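Long-range contacts in uncharacterized protein (Cytophaga hutchinsonii ATCC 33406, PDB 3FF4), which is of unknown function but probably binds coenzyme A or a related nucleotide through its Rossmann-like CoA-binding domain: residues Thr7-Ala12 against Thr63-Pro68; Arg53-Gly58 against Leu79-Lys84. All blocks are in the same frame, centred on the assembly; numbering follows the deposited sequence.

Interaction 1. Residues Thr7-Ala12 against Thr63-Pro68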
ATOM      1  N   THR A   7       2.274  -1.868  -7.251  1.00 29.63           N
ATOM      2  CA  THR A   7       1.686  -1.742  -5.907  1.00 29.08           C
ATOM      3  C   THR A   7       2.674  -1.165  -4.892  1.00 29.46           C
ATOM      4  O   THR A   7       3.738  -1.745  -4.612  1.00 29.43           O
ATOM      5  CB  THR A   7       1.148  -3.105  -5.405  1.00 28.34           C
ATOM      6  OG1 THR A   7       0.162  -3.571  -6.341  1.00 28.88           O
ATOM      7  CG2 THR A   7       0.508  -2.947  -4.016  1.00 29.47           C
ATOM      8  N   LEU A   8       2.326  -0.014  -4.337  1.00 29.01           N
ATOM      9  CA  LEU A   8       3.200   0.614  -3.335  1.00 28.18           C
ATOM     10  C   LEU A   8       2.683   0.199  -1.945  1.00 28.11           C
ATOM     11  O   LEU A   8       1.499   0.406  -1.630  1.00 28.19           O
ATOM     12  CB  LEU A   8       3.206   2.148  -3.509  1.00 28.13           C
ATOM     13  CG  LEU A   8       4.206   2.975  -2.683  1.00 26.82           C
ATOM     14  CD1 LEU A   8       4.637   4.156  -3.547  1.00 27.75           C
ATOM     15  CD2 LEU A   8       3.566   3.450  -1.365  1.00 28.11           C
ATOM     16  N   ILE A   9       3.567  -0.383  -1.133  1.00 27.00           N
ATOM     17  CA  ILE A   9       3.250  -0.738   0.274  1.00 26.35           C
ATOM     18  C   ILE A   9       3.709   0.376   1.177  1.00 26.51           C
ATOM     19  O   ILE A   9       4.921   0.630   1.299  1.00 26.86           O
ATOM     20  CB  ILE A   9       3.986  -2.037   0.688  1.00 25.29           C
ATOM     21  CG1 ILE A   9       3.708  -3.143  -0.350  1.00 25.18           C
ATOM     22  CG2 ILE A   9       3.659  -2.422   2.190  1.00 25.90           C
ATOM     23  CD1 ILE A   9       4.493  -4.483  -0.126  1.00 23.58           C
ATOM     24  N   LEU A  10       2.749   1.032   1.817  1.00 26.65           N
ATOM     25  CA  LEU A  10       3.019   2.136   2.695  1.00 27.09           C
ATOM     26  C   LEU A  10       2.898   1.667   4.158  1.00 27.58           C
ATOM     27  O   LEU A  10       1.815   1.291   4.632  1.00 26.98           O
ATOM     28  CB  LEU A  10       2.056   3.297   2.386  1.00 27.51           C
ATOM     29  CG  LEU A  10       2.337   4.630   3.076  1.00 27.79           C
ATOM     30  CD1 LEU A  10       3.740   5.124   2.697  1.00 24.67           C
ATOM     31  CD2 LEU A  10       1.300   5.692   2.705  1.00 25.77           C
ATOM     32  N   GLY A  11       4.024   1.721   4.861  1.00 27.25           N
ATOM     33  CA  GLY A  11       4.193   1.013   6.116  1.00 27.42           C
ATOM     34  C   GLY A  11       5.048  -0.244   5.964  1.00 27.77           C
ATOM     35  O   GLY A  11       5.033  -1.124   6.845  1.00 28.42           O
ATOM     36  N   ALA A  12       5.825  -0.343   4.874  1.00 27.42           N
ATOM     37  CA  ALA A  12       6.694  -1.520   4.669  1.00 28.04           C
ATOM     38  C   ALA A  12       7.629  -1.778   5.861  1.00 28.87           C
ATOM     39  O   ALA A  12       8.122  -0.833   6.494  1.00 29.24           O
ATOM     40  CB  ALA A  12       7.508  -1.360   3.419  1.00 27.41           C
ATOM     41  N   THR A  63      -1.203   0.096  -1.045  1.00 26.72           N
ATOM     42  CA  THR A  63      -1.729  -0.772   0.023  1.00 27.27           C
ATOM     43  C   THR A  63      -1.174  -0.337   1.388  1.00 27.49           C
ATOM     44  O   THR A  63       0.050  -0.259   1.621  1.00 28.01           O
ATOM     45  CB  THR A  63      -1.556  -2.309  -0.278  1.00 27.23           C
ATOM     46  OG1 THR A  63      -2.275  -3.105   0.693  1.00 25.51           O
ATOM     47  CG2 THR A  63      -0.042  -2.726  -0.335  1.00 25.95           C
ATOM     48  N   LEU A  64      -2.103  -0.006   2.269  1.00 28.04           N
ATOM     49  CA  LEU A  64      -1.816   0.679   3.519  1.00 28.21           C
ATOM     50  C   LEU A  64      -1.601  -0.259   4.699  1.00 29.63           C
ATOM     51  O   LEU A  64      -2.480  -1.086   5.012  1.00 28.56           O
ATOM     52  CB  LEU A  64      -2.983   1.579   3.890  1.00 28.99           C
ATOM     53  CG  LEU A  64      -3.150   2.898   3.150  1.00 29.19           C
ATOM     54  CD1 LEU A  64      -4.417   3.529   3.707  1.00 29.09           C
ATOM     55  CD2 LEU A  64      -1.946   3.792   3.425  1.00 29.68           C
ATOM     56  N   TYR A  65      -0.453  -0.086   5.358  1.00 28.38           N
ATOM     57  CA  TYR A  65      -0.172  -0.783   6.596  1.00 30.13           C
ATOM     58  C   TYR A  65       0.291   0.194   7.654  1.00 30.78           C
ATOM     59  O   TYR A  65       1.218  -0.113   8.364  1.00 33.87           O
ATOM     60  CB  TYR A  65       0.868  -1.905   6.395  1.00 28.41           C
ATOM     61  CG  TYR A  65       0.267  -3.039   5.627  1.00 28.70           C
ATOM     62  CD1 TYR A  65      -0.533  -3.995   6.274  1.00 27.38           C
ATOM     63  CD2 TYR A  65       0.428  -3.130   4.230  1.00 27.43           C
ATOM     64  CE1 TYR A  65      -1.139  -5.042   5.556  1.00 26.85           C
ATOM     65  CE2 TYR A  65      -0.168  -4.196   3.504  1.00 26.43           C
ATOM     66  CZ  TYR A  65      -0.936  -5.128   4.172  1.00 26.81           C
ATOM     67  OH  TYR A  65      -1.548  -6.148   3.477  1.00 27.72           O
ATOM     68  N   ILE A  66      -0.310   1.383   7.717  1.00 30.83           N
ATOM     69  CA  ILE A  66      -0.013   2.360   8.769  1.00 29.86           C
ATOM     70  C   ILE A  66      -1.348   2.675   9.411  1.00 29.59           C
ATOM     71  O   ILE A  66      -2.370   2.627   8.741  1.00 30.00           O
ATOM     72  CB  ILE A  66       0.627   3.671   8.227  1.00 29.41           C
ATOM     73  CG1 ILE A  66      -0.061   4.103   6.927  1.00 30.10           C
ATOM     74  CG2 ILE A  66       2.135   3.492   7.948  1.00 30.32           C
ATOM     75  CD1 ILE A  66       0.259   5.581   6.541  1.00 30.75           C
ATOM     76  N   ASN A  67      -1.340   2.956  10.705  1.00 29.27           N
ATOM     77  CA  ASN A  67      -2.563   3.197  11.423  1.00 30.52           C
ATOM     78  C   ASN A  67      -3.110   4.584  11.025  1.00 30.71           C
ATOM     79  O   ASN A  67      -2.345   5.427  10.486  1.00 29.76           O
ATOM     80  CB  ASN A  67      -2.341   3.038  12.949  1.00 31.02           C
ATOM     81  CG  ASN A  67      -1.425   4.138  13.564  1.00 33.01           C
ATOM     82  OD1 ASN A  67      -1.467   5.310  13.191  1.00 32.20           O
ATOM     83  ND2 ASN A  67      -0.618   3.739  14.543  1.00 36.29           N
ATOM     84  N   PRO A  68      -4.410   4.823  11.285  1.00 30.92           N
ATOM     85  CA  PRO A  68      -5.039   6.066  10.870  1.00 31.35           C
ATOM     86  C   PRO A  68      -4.351   7.324  11.414  1.00 31.66           C
ATOM     87  O   PRO A  68      -4.281   8.328  10.698  1.00 31.99           O
ATOM     88  CB  PRO A  68      -6.475   5.929  11.391  1.00 31.22           C
ATOM     89  CG  PRO A  68      -6.714   4.444  11.400  1.00 31.77           C
ATOM     90  CD  PRO A  68      -5.390   3.885  11.868  1.00 31.05           C
TER
HETATM   91  O   HOH W   1       3.683  -2.075   8.902  1.00 25.74           O
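Thr63 docks between Leu8 and Leu10 in the parallel pairing of strands 7-10 and 61-64, at the heart of a Rossmann-like sheet. Its N donates to Leu8 O at 2.8 Å, and its O accepts from Leu10 N. Beyond it Tyr65 N reaches Leu10 O at 2.8 Å. The packing is close on both faces. On one, Thr63 CG2 meets Thr7 CG2 at 3.7 Å and Ile9 CG1 at 3.8 Å. With OG1 anti to the backbone N (chi1 -171°), the hydroxyl is left to bond Thr113 and Asn89. On the other face Leu10 and Leu64 lie side by side, CD2 to CD2 at 3.8 Å, and Ile66 CD1 approaches the same Leu10 methyl.

Past the strand ends the residues are partly exposed and water enters: Gly11 and Tyr65 are joined through a water that donates to both carbonyl oxygens, 2.6 Å from Gly11 O. Packing stays close at this edge, where Ile66 CG2 rests on Gly11 CA at 3.7 Å and a side chain on the glycine would collide with Tyr65 O. An alanine in place of Ile66 would probably leave Leu10 CD2 and Gly11 CA without these methyl neighbours and open a gap beside the turn. Direct bonds and methyl packing thus give way to a water-bridged, glycine-dependent turn where the first strand ends, the region that commonly receives the nucleotide in Rossmann folds.

Interaction 2. Residues Arg53-Gly58 against Leu79-Lys84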
ATOM      1  N   ARG A  53       9.878  10.240   0.603  1.00 32.45           N
ATOM      2  CA  ARG A  53       8.622  10.127  -0.109  1.00 32.98           C
ATOM      3  C   ARG A  53       8.753  10.555  -1.596  1.00 33.33           C
ATOM      4  O   ARG A  53       8.190  11.576  -2.008  1.00 33.15           O
ATOM      5  CB  ARG A  53       7.523  10.884   0.647  1.00 32.54           C
ATOM      6  CG  ARG A  53       7.275  10.358   2.065  1.00 33.02           C
ATOM      7  CD  ARG A  53       6.695   8.912   2.071  1.00 34.65           C
ATOM      8  NE  ARG A  53       6.393   8.391   3.421  1.00 34.29           N
ATOM      9  CZ  ARG A  53       7.249   7.732   4.224  1.00 34.68           C
ATOM     10  NH1 ARG A  53       8.513   7.491   3.852  1.00 33.68           N
ATOM     11  NH2 ARG A  53       6.847   7.313   5.426  1.00 34.08           N
ATOM     12  N   PRO A  54       9.484   9.764  -2.416  1.00 33.44           N
ATOM     13  CA  PRO A  54       9.580  10.186  -3.825  1.00 33.66           C
ATOM     14  C   PRO A  54       8.233   9.969  -4.538  1.00 34.53           C
ATOM     15  O   PRO A  54       7.556   8.960  -4.288  1.00 33.51           O
ATOM     16  CB  PRO A  54      10.638   9.234  -4.388  1.00 33.80           C
ATOM     17  CG  PRO A  54      10.401   7.942  -3.576  1.00 32.26           C
ATOM     18  CD  PRO A  54      10.185   8.484  -2.179  1.00 32.90           C
ATOM     19  N   VAL A  55       7.838  10.910  -5.401  1.00 35.16           N
ATOM     20  CA  VAL A  55       6.590  10.741  -6.161  1.00 36.30           C
ATOM     21  C   VAL A  55       6.837   9.783  -7.340  1.00 36.89           C
ATOM     22  O   VAL A  55       7.355  10.172  -8.385  1.00 38.31           O
ATOM     23  CB  VAL A  55       5.961  12.086  -6.610  1.00 36.36           C
ATOM     24  CG1 VAL A  55       4.628  11.843  -7.329  1.00 36.71           C
ATOM     25  CG2 VAL A  55       5.754  13.001  -5.403  1.00 36.70           C
ATOM     26  N   ILE A  56       6.484   8.525  -7.147  1.00 36.46           N
ATOM     27  CA  ILE A  56       6.749   7.491  -8.125  1.00 36.08           C
ATOM     28  C   ILE A  56       5.596   7.453  -9.122  1.00 35.49           C
ATOM     29  O   ILE A  56       4.416   7.468  -8.734  1.00 35.91           O
ATOM     30  CB  ILE A  56       6.992   6.111  -7.415  1.00 36.34           C
ATOM     31  CG1 ILE A  56       8.327   6.166  -6.636  1.00 35.53           C
ATOM     32  CG2 ILE A  56       6.985   4.954  -8.433  1.00 36.05           C
ATOM     33  CD1 ILE A  56       8.466   5.120  -5.531  1.00 34.77           C
ATOM     34  N   GLU A  57       5.931   7.422 -10.406  0.50 34.68           N
ATOM     35  CA  GLU A  57       4.908   7.402 -11.438  0.50 34.15           C
ATOM     36  C   GLU A  57       4.367   5.996 -11.720  0.50 33.22           C
ATOM     37  O   GLU A  57       5.039   4.988 -11.478  0.50 33.18           O
ATOM     38  CB  GLU A  57       5.402   8.109 -12.705  0.50 34.28           C
ATOM     39  CG  GLU A  57       5.434   9.618 -12.552  0.50 35.58           C
ATOM     40  CD  GLU A  57       6.034  10.300 -13.749  0.50 37.75           C
ATOM     41  OE1 GLU A  57       7.105   9.851 -14.211  0.50 39.40           O
ATOM     42  OE2 GLU A  57       5.443  11.283 -14.239  0.50 39.72           O
ATOM     43  N   GLY A  58       3.124   5.950 -12.185  1.00 32.30           N
ATOM     44  CA  GLY A  58       2.464   4.702 -12.542  1.00 30.85           C
ATOM     45  C   GLY A  58       2.042   3.755 -11.426  1.00 30.21           C
ATOM     46  O   GLY A  58       1.817   2.578 -11.692  1.00 30.12           O
ATOM     47  N   LEU A  79      -2.283  11.278  -2.367  1.00 26.70           N
ATOM     48  CA  LEU A  79      -2.887  12.072  -3.449  1.00 27.16           C
ATOM     49  C   LEU A  79      -1.897  12.363  -4.586  1.00 27.34           C
ATOM     50  O   LEU A  79      -2.219  12.123  -5.751  1.00 28.89           O
ATOM     51  CB  LEU A  79      -3.502  13.372  -2.900  1.00 26.91           C
ATOM     52  CG  LEU A  79      -4.740  13.266  -1.997  1.00 26.89           C
ATOM     53  CD1 LEU A  79      -5.171  14.659  -1.529  1.00 25.82           C
ATOM     54  CD2 LEU A  79      -5.921  12.570  -2.694  1.00 25.06           C
ATOM     55  N   SER A  80      -0.696  12.851  -4.265  1.00 26.86           N
ATOM     56  CA  SER A  80       0.302  13.127  -5.314  1.00 27.21           C
ATOM     57  C   SER A  80       0.682  11.878  -6.142  1.00 27.19           C
ATOM     58  O   SER A  80       1.125  12.014  -7.276  1.00 27.67           O
ATOM     59  CB  SER A  80       1.573  13.777  -4.754  1.00 26.77           C
ATOM     60  OG  SER A  80       2.407  12.796  -4.143  1.00 26.54           O
ATOM     61  N   LEU A  81       0.519  10.678  -5.581  1.00 26.55           N
ATOM     62  CA  LEU A  81       0.785   9.481  -6.365  1.00 26.54           C
ATOM     63  C   LEU A  81      -0.309   9.211  -7.410  1.00 26.47           C
ATOM     64  O   LEU A  81      -0.095   8.431  -8.355  1.00 26.17           O
ATOM     65  CB  LEU A  81       0.966   8.258  -5.474  1.00 26.81           C
ATOM     66  CG  LEU A  81       2.184   8.243  -4.544  1.00 27.34           C
ATOM     67  CD1 LEU A  81       2.070   7.061  -3.541  1.00 25.06           C
ATOM     68  CD2 LEU A  81       3.446   8.143  -5.398  1.00 26.09           C
ATOM     69  N   LYS A  82      -1.471   9.832  -7.223  1.00 26.26           N
ATOM     70  CA  LYS A  82      -2.642   9.602  -8.090  1.00 26.11           C
ATOM     71  C   LYS A  82      -2.854   8.108  -8.410  1.00 25.25           C
ATOM     72  O   LYS A  82      -2.964   7.733  -9.574  1.00 24.66           O
ATOM     73  CB  LYS A  82      -2.528  10.426  -9.390  1.00 26.22           C
ATOM     74  CG  LYS A  82      -2.545  11.942  -9.169  1.00 29.58           C
ATOM     75  CD  LYS A  82      -2.582  12.706 -10.513  1.00 37.42           C
ATOM     76  CE  LYS A  82      -4.030  13.202 -10.840  1.00 42.04           C
ATOM     77  NZ  LYS A  82      -4.288  13.461 -12.310  1.00 45.43           N
ATOM     78  N   PRO A  83      -2.911   7.240  -7.382  1.00 25.26           N
ATOM     79  CA  PRO A  83      -3.101   5.823  -7.698  1.00 24.87           C
ATOM     80  C   PRO A  83      -4.521   5.590  -8.192  1.00 25.60           C
ATOM     81  O   PRO A  83      -5.378   6.417  -7.930  1.00 25.63           O
ATOM     82  CB  PRO A  83      -2.947   5.145  -6.336  1.00 25.34           C
ATOM     83  CG  PRO A  83      -3.377   6.160  -5.346  1.00 24.05           C
ATOM     84  CD  PRO A  83      -2.901   7.490  -5.927  1.00 25.07           C
ATOM     85  N   LYS A  84      -4.782   4.473  -8.865  1.00 25.83           N
ATOM     86  CA  LYS A  84      -6.164   4.079  -9.175  1.00 26.48           C
ATOM     87  C   LYS A  84      -6.936   3.658  -7.919  1.00 25.73           C
ATOM     88  O   LYS A  84      -8.132   3.877  -7.812  1.00 24.77           O
ATOM     89  CB  LYS A  84      -6.172   2.921 -10.165  1.00 27.06           C
ATOM     90  CG  LYS A  84      -5.477   3.245 -11.485  1.00 30.95           C
ATOM     91  CD  LYS A  84      -5.715   2.140 -12.488  1.00 37.72           C
ATOM     92  CE  LYS A  84      -7.100   2.298 -13.118  1.00 40.37           C
ATOM     93  NZ  LYS A  84      -7.345   1.274 -14.163  1.00 42.02           N
TER
HETATM   94  O   HOH W   2       1.969   6.856  -9.299  1.00 32.74           O
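Val55 holds CG1 anti to its backbone N (chi1 -177°), while Ser80 turns OG between its own backbone N and carbonyl carbon (chi1 79°); these two torsions bring the valine methyls against the serine near the end of helix 75-81. Val55 CG1 approaches Ser80 O at 3.5 Å, and the second methyl, CG2, lies 3.6 Å from Ser80 OG. The hydroxyl is bonded to Tyr77 O, one turn back in the helix, so the valine packs on a polar atom that already has a partner.

From Leu81 it is the CD2 branch that reaches the backbone of residues 53-58, 3.5 Å from Ile56 N and equally near Ile56 O, with Val55 CA a little farther off at 4.1 Å. Leu81 also packs on Val62 of the central strand 61-64 and Ile56 on Ile35 of the outer strand 34-37, which joins this surface contact to the sheet.

The helix closes at this point. Lys82 N bonds to Leu79 O at 2.8 Å, and Lys82 itself takes a positive phi as the chain leaves the helix. A water bridges the carbonyl oxygens of Leu81 and Ile56, 2.6 Å from Ile56 O. Nearby, Pro54 O is bonded by Tyr77 OH and Arg53 forms a salt bridge with Glu74, which tie residues 53-58 to helix 75-81 and to the loop just before it.

With no direct hydrogen bond across it, the contact depends on methyl groups laid against backbone N and O atoms and a serine hydroxyl. Between the segments themselves, methyl packing and a shared water do the joining, while direct polar ties to residues 53-58 come from Tyr77 and Glu74, earlier in the chain than Leu79.

Overall arrangement
The two contacts describe one layered domain from its core outward. The centre of interaction 1 lies about 4 Å from the centre of the chain and that of interaction 2 about 11 Å from it, the two contact centres being about 13 Å apart. They meet directly, for Leu8 CD1 packs on Leu81 CD1 at 3.9 Å, and Leu10 CD1 comes within 4.3 Å of Arg53 NE. Along the chain their segments alternate: residues 53-58 lead into the strand of interaction 1, and residues 79-84 follow it. By analogy with Rossmann folds, a nucleotide would probably lie near the Gly11 end of interaction 1.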